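Local coordinates for adhesin LabA (Helicobacter pylori, PDB 6GMM), which probably binds LacdiNAc-bearing host glycans as a lectin on the bacterial surface, helping the bacterium adhere to the gastric mucosa, at residues A70-Y78 with F318-E328; A304-E312 with V354-I365. All coordinates share one frame; numbering follows the deposited sequence.

Contact 1: residues A70-Y78 with F318-E328; sequences AGLWQVMSY and FVKDSLGVCHE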
loop_
_atom_site.group_PDB
_atom_site.type_symbol
_atom_site.label_atom_id
_atom_site.label_comp_id
_atom_site.label_asym_id
_atom_site.label_seq_id
_atom_site.Cartn_x
_atom_site.Cartn_y
_atom_site.Cartn_z
ATOM N N ALA A 70 -12.141 -11.780 -3.754
ATOM C CA ALA A 70 -13.013 -12.918 -3.482
ATOM C C ALA A 70 -14.465 -12.449 -3.320
ATOM O O ALA A 70 -15.377 -13.089 -3.834
ATOM C CB ALA A 70 -12.551 -13.662 -2.234
ATOM N N GLY A 71 -14.661 -11.348 -2.622
ATOM C CA GLY A 71 -15.982 -10.770 -2.390
ATOM C C GLY A 71 -16.713 -10.379 -3.667
ATOM O O GLY A 71 -17.914 -10.628 -3.763
ATOM N N LEU A 72 -16.012 -9.758 -4.669
ATOM C CA LEU A 72 -16.681 -9.381 -5.927
ATOM C C LEU A 72 -17.220 -10.661 -6.570
ATOM O O LEU A 72 -18.409 -10.739 -6.849
ATOM C CB LEU A 72 -15.793 -8.589 -6.913
ATOM C CG LEU A 72 -16.487 -8.040 -8.203
ATOM C CD1 LEU A 72 -17.399 -6.863 -7.894
ATOM C CD2 LEU A 72 -15.460 -7.592 -9.253
ATOM N N TRP A 73 -16.352 -11.689 -6.690
ATOM C CA TRP A 73 -16.685 -12.976 -7.256
ATOM C C TRP A 73 -17.838 -13.606 -6.509
ATOM O O TRP A 73 -18.786 -14.028 -7.159
ATOM C CB TRP A 73 -15.462 -13.892 -7.254
ATOM C CG TRP A 73 -15.728 -15.279 -7.775
ATOM C CD1 TRP A 73 -15.613 -16.448 -7.083
ATOM C CD2 TRP A 73 -16.189 -15.638 -9.090
ATOM N NE1 TRP A 73 -15.908 -17.514 -7.899
ATOM C CE2 TRP A 73 -16.265 -17.047 -9.135
ATOM C CE3 TRP A 73 -16.446 -14.908 -10.267
ATOM C CZ2 TRP A 73 -16.670 -17.739 -10.285
ATOM C CZ3 TRP A 73 -16.834 -15.595 -11.406
ATOM C CH2 TRP A 73 -16.971 -16.992 -11.400
ATOM N N GLN A 74 -17.806 -13.622 -5.165
ATOM C CA GLN A 74 -18.915 -14.187 -4.390
ATOM C C GLN A 74 -20.226 -13.442 -4.581
ATOM O O GLN A 74 -21.273 -14.074 -4.600
ATOM C CB GLN A 74 -18.615 -14.240 -2.893
ATOM C CG GLN A 74 -17.643 -15.339 -2.501
ATOM C CD GLN A 74 -17.046 -15.123 -1.127
ATOM O OE1 GLN A 74 -17.218 -14.087 -0.489
ATOM N NE2 GLN A 74 -16.349 -16.115 -0.618
ATOM N N VAL A 75 -20.191 -12.127 -4.661
ATOM C CA VAL A 75 -21.425 -11.356 -4.744
ATOM C C VAL A 75 -22.048 -11.327 -6.162
ATOM O O VAL A 75 -23.256 -11.075 -6.257
ATOM C CB VAL A 75 -21.266 -9.932 -4.131
ATOM C CG1 VAL A 75 -20.765 -8.922 -5.156
ATOM C CG2 VAL A 75 -22.570 -9.470 -3.487
ATOM N N MET A 76 -21.277 -11.585 -7.257
ATOM C CA MET A 76 -21.982 -11.508 -8.547
ATOM C C MET A 76 -21.874 -12.776 -9.484
ATOM O O MET A 76 -22.513 -12.778 -10.535
ATOM C CB MET A 76 -21.615 -10.226 -9.313
ATOM C CG MET A 76 -20.141 -9.943 -9.385
ATOM S SD MET A 76 -19.310 -11.073 -10.513
ATOM C CE MET A 76 -19.767 -10.303 -12.127
ATOM N N SER A 77 -21.112 -13.822 -9.107
ATOM C CA SER A 77 -20.938 -15.045 -9.906
ATOM C C SER A 77 -22.279 -15.747 -10.215
ATOM O O SER A 77 -22.494 -16.242 -11.338
ATOM C CB SER A 77 -19.981 -16.004 -9.212
ATOM O OG SER A 77 -20.480 -16.388 -7.936
ATOM N N TYR A 78 -23.214 -15.710 -9.240
ATOM C CA TYR A 78 -24.534 -16.277 -9.412
ATOM C C TYR A 78 -25.291 -15.644 -10.575
ATOM O O TYR A 78 -26.062 -16.338 -11.219
ATOM C CB TYR A 78 -25.340 -16.209 -8.101
ATOM C CG TYR A 78 -26.099 -14.928 -7.862
ATOM C CD1 TYR A 78 -25.475 -13.821 -7.304
ATOM C CD2 TYR A 78 -27.460 -14.840 -8.138
ATOM C CE1 TYR A 78 -26.177 -12.639 -7.063
ATOM C CE2 TYR A 78 -28.173 -13.666 -7.903
ATOM C CZ TYR A 78 -27.524 -12.559 -7.381
ATOM O OH TYR A 78 -28.228 -11.400 -7.150
ATOM N N PHE A 318 -22.911 -0.413 -1.681
ATOM C CA PHE A 318 -22.516 -1.702 -2.227
ATOM C C PHE A 318 -21.719 -2.476 -1.169
ATOM O O PHE A 318 -21.786 -3.696 -1.115
ATOM C CB PHE A 318 -21.698 -1.521 -3.527
ATOM C CG PHE A 318 -21.270 -2.818 -4.178
ATOM C CD1 PHE A 318 -22.219 -3.741 -4.632
ATOM C CD2 PHE A 318 -19.925 -3.141 -4.307
ATOM C CE1 PHE A 318 -21.819 -4.932 -5.232
ATOM C CE2 PHE A 318 -19.529 -4.348 -4.901
ATOM C CZ PHE A 318 -20.477 -5.223 -5.366
ATOM N N VAL A 319 -20.970 -1.778 -0.341
ATOM C CA VAL A 319 -20.187 -2.443 0.704
ATOM C C VAL A 319 -21.123 -2.921 1.825
ATOM O O VAL A 319 -21.115 -4.113 2.124
ATOM C CB VAL A 319 -18.988 -1.610 1.221
ATOM C CG1 VAL A 319 -18.209 -2.376 2.299
ATOM C CG2 VAL A 319 -18.056 -1.227 0.064
ATOM N N LYS A 320 -21.977 -2.019 2.377
ATOM C CA LYS A 320 -22.874 -2.362 3.476
ATOM C C LYS A 320 -24.137 -3.137 3.064
ATOM O O LYS A 320 -24.504 -4.058 3.792
ATOM C CB LYS A 320 -23.245 -1.124 4.341
ATOM C CG LYS A 320 -24.080 -0.024 3.678
ATOM N N ASP A 321 -24.798 -2.789 1.936
ATOM C CA ASP A 321 -26.071 -3.409 1.563
ATOM C C ASP A 321 -26.014 -4.446 0.417
ATOM O O ASP A 321 -27.048 -4.864 -0.083
ATOM C CB ASP A 321 -27.115 -2.330 1.267
ATOM C CG ASP A 321 -27.392 -1.430 2.448
ATOM O OD1 ASP A 321 -27.519 -1.953 3.575
ATOM O OD2 ASP A 321 -27.483 -0.207 2.246
ATOM N N SER A 322 -24.821 -4.905 0.059
ATOM C CA SER A 322 -24.657 -5.974 -0.914
ATOM C C SER A 322 -23.568 -6.910 -0.438
ATOM O O SER A 322 -23.875 -8.068 -0.204
ATOM C CB SER A 322 -24.400 -5.445 -2.322
ATOM O OG SER A 322 -25.588 -4.927 -2.902
ATOM N N LEU A 323 -22.320 -6.415 -0.213
ATOM C CA LEU A 323 -21.229 -7.291 0.227
ATOM C C LEU A 323 -21.442 -7.853 1.631
ATOM O O LEU A 323 -21.229 -9.035 1.860
ATOM C CB LEU A 323 -19.850 -6.610 0.105
ATOM C CG LEU A 323 -19.427 -6.182 -1.304
ATOM C CD1 LEU A 323 -18.246 -5.221 -1.252
ATOM C CD2 LEU A 323 -19.100 -7.379 -2.163
ATOM N N GLY A 324 -21.893 -7.014 2.544
ATOM C CA GLY A 324 -22.101 -7.413 3.927
ATOM C C GLY A 324 -23.349 -8.233 4.129
ATOM O O GLY A 324 -23.560 -8.756 5.224
ATOM N N VAL A 325 -24.196 -8.330 3.071
ATOM C CA VAL A 325 -25.490 -9.032 3.037
ATOM C C VAL A 325 -25.488 -10.102 1.877
ATOM O O VAL A 325 -26.537 -10.589 1.472
ATOM C CB VAL A 325 -26.643 -7.971 2.950
ATOM C CG1 VAL A 325 -28.021 -8.611 2.993
ATOM C CG2 VAL A 325 -26.544 -6.956 4.074
ATOM N N CYS A 326 -24.292 -10.508 1.397
ATOM C CA CYS A 326 -24.106 -11.496 0.318
ATOM C C CYS A 326 -24.729 -12.848 0.642
ATOM O O CYS A 326 -25.093 -13.114 1.787
ATOM C CB CYS A 326 -22.623 -11.657 0.013
ATOM S SG CYS A 326 -21.678 -12.354 1.398
ATOM N N HIS A 327 -24.793 -13.726 -0.359
ATOM C CA HIS A 327 -25.370 -15.058 -0.219
ATOM C C HIS A 327 -24.574 -15.971 0.745
ATOM O O HIS A 327 -25.195 -16.813 1.391
ATOM C CB HIS A 327 -25.601 -15.715 -1.604
ATOM C CG HIS A 327 -26.513 -14.930 -2.514
ATOM N ND1 HIS A 327 -27.700 -14.358 -2.048
ATOM C CD2 HIS A 327 -26.402 -14.679 -3.842
ATOM C CE1 HIS A 327 -28.260 -13.775 -3.102
ATOM N NE2 HIS A 327 -27.523 -13.946 -4.206
ATOM N N GLU A 328 -23.236 -15.771 0.881
ATOM C CA GLU A 328 -22.376 -16.533 1.796
ATOM C C GLU A 328 -22.809 -16.339 3.258
ATOM O O GLU A 328 -22.941 -17.327 3.972
ATOM C CB GLU A 328 -20.898 -16.146 1.626
ATOM C CG GLU A 328 -20.288 -16.706 0.353
ATOM C CD GLU A 328 -19.894 -18.167 0.411
ATOM O OE1 GLU A 328 -19.171 -18.558 1.355
ATOM O OE2 GLU A 328 -20.286 -18.918 -0.506
HETATM O O HOH W 1 -16.654 -17.295 1.913
#

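Contact 2: residues A304-E312 with V354-I365; sequences AQAVVKDFE and VGETVTNLKDSI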
loop_
_atom_site.group_PDB
_atom_site.type_symbol
_atom_site.label_atom_id
_atom_site.label_comp_id
_atom_site.label_asym_id
_atom_site.label_seq_id
_atom_site.Cartn_x
_atom_site.Cartn_y
_atom_site.Cartn_z
ATOM N N ALA A 304 -0.168 1.115 1.487
ATOM C CA ALA A 304 -1.292 0.710 2.369
ATOM C C ALA A 304 -2.372 1.810 2.350
ATOM O O ALA A 304 -3.541 1.521 2.176
ATOM C CB ALA A 304 -0.805 0.485 3.792
ATOM N N GLN A 305 -1.990 3.061 2.490
ATOM C CA GLN A 305 -2.944 4.174 2.403
ATOM C C GLN A 305 -3.612 4.238 1.000
ATOM O O GLN A 305 -4.824 4.483 0.921
ATOM C CB GLN A 305 -2.242 5.518 2.760
ATOM C CG GLN A 305 -3.177 6.745 2.766
ATOM C CD GLN A 305 -4.404 6.652 3.659
ATOM O OE1 GLN A 305 -4.436 5.954 4.682
ATOM N NE2 GLN A 305 -5.423 7.430 3.323
ATOM N N ALA A 306 -2.844 3.980 -0.099
ATOM C CA ALA A 306 -3.407 4.040 -1.460
ATOM C C ALA A 306 -4.468 2.971 -1.669
ATOM O O ALA A 306 -5.435 3.175 -2.422
ATOM C CB ALA A 306 -2.314 3.908 -2.497
ATOM N N VAL A 307 -4.290 1.830 -0.989
ATOM C CA VAL A 307 -5.246 0.721 -1.028
ATOM C C VAL A 307 -6.567 1.237 -0.419
ATOM O O VAL A 307 -7.613 0.935 -0.991
ATOM C CB VAL A 307 -4.720 -0.549 -0.317
ATOM C CG1 VAL A 307 -5.854 -1.579 -0.107
ATOM C CG2 VAL A 307 -3.533 -1.163 -1.086
ATOM N N VAL A 308 -6.503 2.038 0.690
ATOM C CA VAL A 308 -7.693 2.615 1.352
ATOM C C VAL A 308 -8.423 3.495 0.350
ATOM O O VAL A 308 -9.621 3.326 0.124
ATOM C CB VAL A 308 -7.389 3.414 2.654
ATOM C CG1 VAL A 308 -8.665 4.000 3.256
ATOM C CG2 VAL A 308 -6.649 2.576 3.683
ATOM N N LYS A 309 -7.665 4.380 -0.290
ATOM C CA LYS A 309 -8.150 5.351 -1.254
ATOM C C LYS A 309 -8.776 4.714 -2.478
ATOM O O LYS A 309 -9.792 5.232 -2.934
ATOM C CB LYS A 309 -7.046 6.348 -1.618
ATOM C CG LYS A 309 -6.565 7.186 -0.409
ATOM C CD LYS A 309 -7.679 7.806 0.465
ATOM C CE LYS A 309 -8.345 9.026 -0.122
ATOM N NZ LYS A 309 -9.325 9.623 0.832
ATOM N N ASP A 310 -8.225 3.574 -2.968
ATOM C CA ASP A 310 -8.801 2.820 -4.102
ATOM C C ASP A 310 -10.145 2.185 -3.676
ATOM O O ASP A 310 -11.164 2.327 -4.375
ATOM C CB ASP A 310 -7.843 1.721 -4.588
ATOM C CG ASP A 310 -6.517 2.193 -5.131
ATOM O OD1 ASP A 310 -6.488 3.257 -5.809
ATOM O OD2 ASP A 310 -5.508 1.481 -4.922
ATOM N N PHE A 311 -10.142 1.527 -2.495
ATOM C CA PHE A 311 -11.316 0.899 -1.915
ATOM C C PHE A 311 -12.495 1.884 -1.742
ATOM O O PHE A 311 -13.650 1.501 -1.936
ATOM C CB PHE A 311 -10.978 0.230 -0.573
ATOM C CG PHE A 311 -12.169 -0.533 -0.032
ATOM C CD1 PHE A 311 -12.497 -1.784 -0.534
ATOM C CD2 PHE A 311 -13.022 0.048 0.899
ATOM C CE1 PHE A 311 -13.629 -2.460 -0.080
ATOM C CE2 PHE A 311 -14.149 -0.631 1.360
ATOM C CZ PHE A 311 -14.447 -1.878 0.869
ATOM N N GLU A 312 -12.210 3.139 -1.436
ATOM C CA GLU A 312 -13.242 4.146 -1.197
ATOM C C GLU A 312 -13.875 4.677 -2.474
ATOM O O GLU A 312 -14.838 5.440 -2.381
ATOM C CB GLU A 312 -12.727 5.285 -0.303
ATOM C CG GLU A 312 -12.600 4.887 1.159
ATOM C CD GLU A 312 -12.037 5.946 2.090
ATOM O OE1 GLU A 312 -11.885 7.117 1.666
ATOM O OE2 GLU A 312 -11.784 5.603 3.268
ATOM N N VAL A 354 -15.264 -7.933 4.261
ATOM C CA VAL A 354 -14.687 -6.792 3.530
ATOM C C VAL A 354 -14.761 -5.514 4.377
ATOM O O VAL A 354 -13.744 -4.832 4.552
ATOM C CB VAL A 354 -15.320 -6.640 2.120
ATOM C CG1 VAL A 354 -15.067 -5.265 1.521
ATOM C CG2 VAL A 354 -14.816 -7.726 1.173
ATOM N N GLY A 355 -15.948 -5.247 4.924
ATOM C CA GLY A 355 -16.253 -4.087 5.760
ATOM C C GLY A 355 -15.393 -3.906 6.999
ATOM O O GLY A 355 -14.957 -2.790 7.291
ATOM N N GLU A 356 -15.158 -4.993 7.746
ATOM C CA GLU A 356 -14.325 -4.963 8.942
ATOM C C GLU A 356 -12.838 -4.858 8.572
ATOM O O GLU A 356 -12.072 -4.259 9.323
ATOM C CB GLU A 356 -14.603 -6.161 9.878
ATOM C CG GLU A 356 -14.231 -7.531 9.318
ATOM C CD GLU A 356 -14.081 -8.649 10.335
ATOM O OE1 GLU A 356 -12.923 -9.048 10.604
ATOM O OE2 GLU A 356 -15.117 -9.148 10.835
ATOM N N THR A 357 -12.427 -5.415 7.409
ATOM C CA THR A 357 -11.020 -5.331 7.015
ATOM C C THR A 357 -10.628 -3.875 6.677
ATOM O O THR A 357 -9.560 -3.440 7.123
ATOM C CB THR A 357 -10.674 -6.347 5.927
ATOM O OG1 THR A 357 -11.003 -7.657 6.416
ATOM C CG2 THR A 357 -9.185 -6.300 5.535
ATOM N N VAL A 358 -11.514 -3.106 5.973
ATOM C CA VAL A 358 -11.242 -1.698 5.641
ATOM C C VAL A 358 -11.118 -0.890 6.948
ATOM O O VAL A 358 -10.200 -0.083 7.073
ATOM C CB VAL A 358 -12.168 -1.045 4.565
ATOM C CG1 VAL A 358 -13.604 -0.889 5.048
ATOM C CG2 VAL A 358 -11.607 0.307 4.105
ATOM N N THR A 359 -11.946 -1.203 7.953
ATOM C CA THR A 359 -11.866 -0.581 9.276
ATOM C C THR A 359 -10.528 -0.931 9.914
ATOM O O THR A 359 -9.821 -0.016 10.317
ATOM C CB THR A 359 -13.062 -0.992 10.143
ATOM O OG1 THR A 359 -14.238 -0.467 9.528
ATOM C CG2 THR A 359 -12.962 -0.477 11.581
ATOM N N ASN A 360 -10.153 -2.230 9.952
ATOM C CA ASN A 360 -8.874 -2.680 10.529
ATOM C C ASN A 360 -7.659 -2.108 9.821
ATOM O O ASN A 360 -6.674 -1.831 10.482
ATOM C CB ASN A 360 -8.807 -4.198 10.605
ATOM C CG ASN A 360 -9.792 -4.770 11.591
ATOM O OD1 ASN A 360 -10.489 -4.039 12.312
ATOM N ND2 ASN A 360 -9.884 -6.091 11.641
ATOM N N LEU A 361 -7.744 -1.862 8.503
ATOM C CA LEU A 361 -6.647 -1.253 7.743
ATOM C C LEU A 361 -6.518 0.234 8.067
ATOM O O LEU A 361 -5.400 0.700 8.363
ATOM C CB LEU A 361 -6.826 -1.500 6.228
ATOM C CG LEU A 361 -5.897 -0.753 5.251
ATOM C CD1 LEU A 361 -4.424 -1.108 5.458
ATOM C CD2 LEU A 361 -6.272 -1.058 3.839
ATOM N N LYS A 362 -7.649 0.986 8.056
ATOM C CA LYS A 362 -7.602 2.422 8.390
ATOM C C LYS A 362 -7.100 2.620 9.823
ATOM O O LYS A 362 -6.230 3.481 10.055
ATOM C CB LYS A 362 -8.959 3.119 8.160
ATOM C CG LYS A 362 -9.472 3.081 6.697
ATOM C CD LYS A 362 -10.454 4.239 6.349
ATOM C CE LYS A 362 -11.793 4.236 7.064
ATOM N NZ LYS A 362 -12.757 3.278 6.456
ATOM N N ASP A 363 -7.609 1.789 10.775
ATOM C CA ASP A 363 -7.200 1.817 12.187
ATOM C C ASP A 363 -5.703 1.530 12.342
ATOM O O ASP A 363 -5.060 2.211 13.124
ATOM C CB ASP A 363 -8.025 0.828 13.043
ATOM C CG ASP A 363 -9.470 1.242 13.312
ATOM O OD1 ASP A 363 -9.888 2.321 12.817
ATOM O OD2 ASP A 363 -10.186 0.487 14.020
ATOM N N SER A 364 -5.152 0.549 11.576
ATOM C CA SER A 364 -3.734 0.187 11.638
ATOM C C SER A 364 -2.843 1.309 11.140
ATOM O O SER A 364 -1.748 1.478 11.663
ATOM C CB SER A 364 -3.456 -1.102 10.869
ATOM O OG SER A 364 -3.104 -0.837 9.520
ATOM N N ILE A 365 -3.300 2.061 10.122
ATOM C CA ILE A 365 -2.562 3.206 9.560
ATOM C C ILE A 365 -2.554 4.355 10.581
ATOM O O ILE A 365 -1.492 4.895 10.884
ATOM C CB ILE A 365 -3.129 3.610 8.174
ATOM C CG1 ILE A 365 -2.877 2.474 7.155
ATOM C CG2 ILE A 365 -2.547 4.945 7.683
ATOM C CD1 ILE A 365 -3.670 2.572 5.842
#

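Contact 1: residues A70-Y78 with F318-E328
Gln-74, laid against Glu-328, illustrates how one amide can be gripped by several partners: its NE2 is hydrogen-bonded to Tyr-138 OH and Ala-349 O, and its OE1 accepts from Cys-351 N. The site lies where helix 57-76 of the α-helical, SabA-like adhesin domain ends against a helix-to-helix corner, in which a type I beta turn from Leu-323 to Cys-326 joins helix 316-323 to helix 327-330, with Cys-326 as N-cap residue and disulfide partner of Cys-351. Amide and carboxylate are stacked with their planes 12° apart, and Gln-74 CD rests 3.9 Å from Glu-328 CG. A water weakly bound by Gln-74 NE2 at 2.8 Å also reaches Glu-328 OE1, while Ser-103 N holds OE2 and His-333 ND1 meets OE1. These bonds should fix the rotation of both buried polar groups.

Val-75 forms the apolar centre. Its CG1 lies 3.7 Å from Phe-318 CZ and 3.8 Å from Leu-323 CD2, whereas its CG2 turns to the corner, 4.1 Å from Cys-326 CB. Past this valine the two segments meet in a T-shaped aromatic pair: the edge of His-327 is directed at a face of Tyr-78, the planes at 79°. The Tyr-78 side chain leaves between its own backbone N and carbonyl carbon (chi1 87°), which brings the ring against the imidazole. Val-75 O lies in the plane of the tyrosine ring, at its edge. On the tyrosine face, His-327 NE2 sits off-centre, 3.4 Å from Tyr-78 CE1.

Contact 2: residues A304-E312 with V354-I365
The ring of Phe-311 meets two valines obliquely, neither squarely on a face nor at an edge. Val-354 CG1 touches its far end, 3.5 Å from Phe-311 CZ and as close to CE1, while Val-358 straddles the other flank, with CG2 3.5 Å from Phe-311 CD2 and CG1 nearer CE2. With CG anti to the backbone N (chi1 -175°), the phenylalanine reaches across from the last turn of helix 287-311 to the first turns of helix 354-366. The axes of 304-311 and 354-365 approach to 10.1 Å and run roughly antiparallel, at 141°, within the helical bundle.

Farther along, Val-308 divides its methyls between three partners. Its CG2 slides past Leu-361 and meets Ile-365 CD1 tip to tip at 3.7 Å, whereas its CG1 packs on the aliphatic part of Lys-362, 3.6 Å from CD. Ala-304 and Val-307 complete the seam beside Leu-361.

At the solvent-facing margin, Glu-312 OE2 lies 4.1 Å from Lys-362 NZ, beyond a salt bridge. With no hydrogen bond spanning these segments, their cohesion rests on the fit of branched aliphatic side chains, the lysine methylenes and one ring, and the opposite charges probably contribute only a weak, solvent-screened attraction.

Contacts 1 and 2 exemplify how separate helix pairings become one continuous core. Their centres are 18 Å apart, yet they touch: Val-319 CG2 comes within 3.8 Å of Phe-311 CZ, and Leu-323 CD1 within 4.2 Å of Val-354 CG1. Their segments alternate along the chain, helix 287-311 being followed by helix 316-323, and helix 327-330 by helix 354-366. The disulfide from Cys-326 to Cys-351 also ties the corner of contact 1 to the residues just before contact 2. Contact 2 is the more central, about 10 Å from the chain centre against about 24 Å for contact 1. Neither can be assigned a direct role in sugar recognition from this geometry.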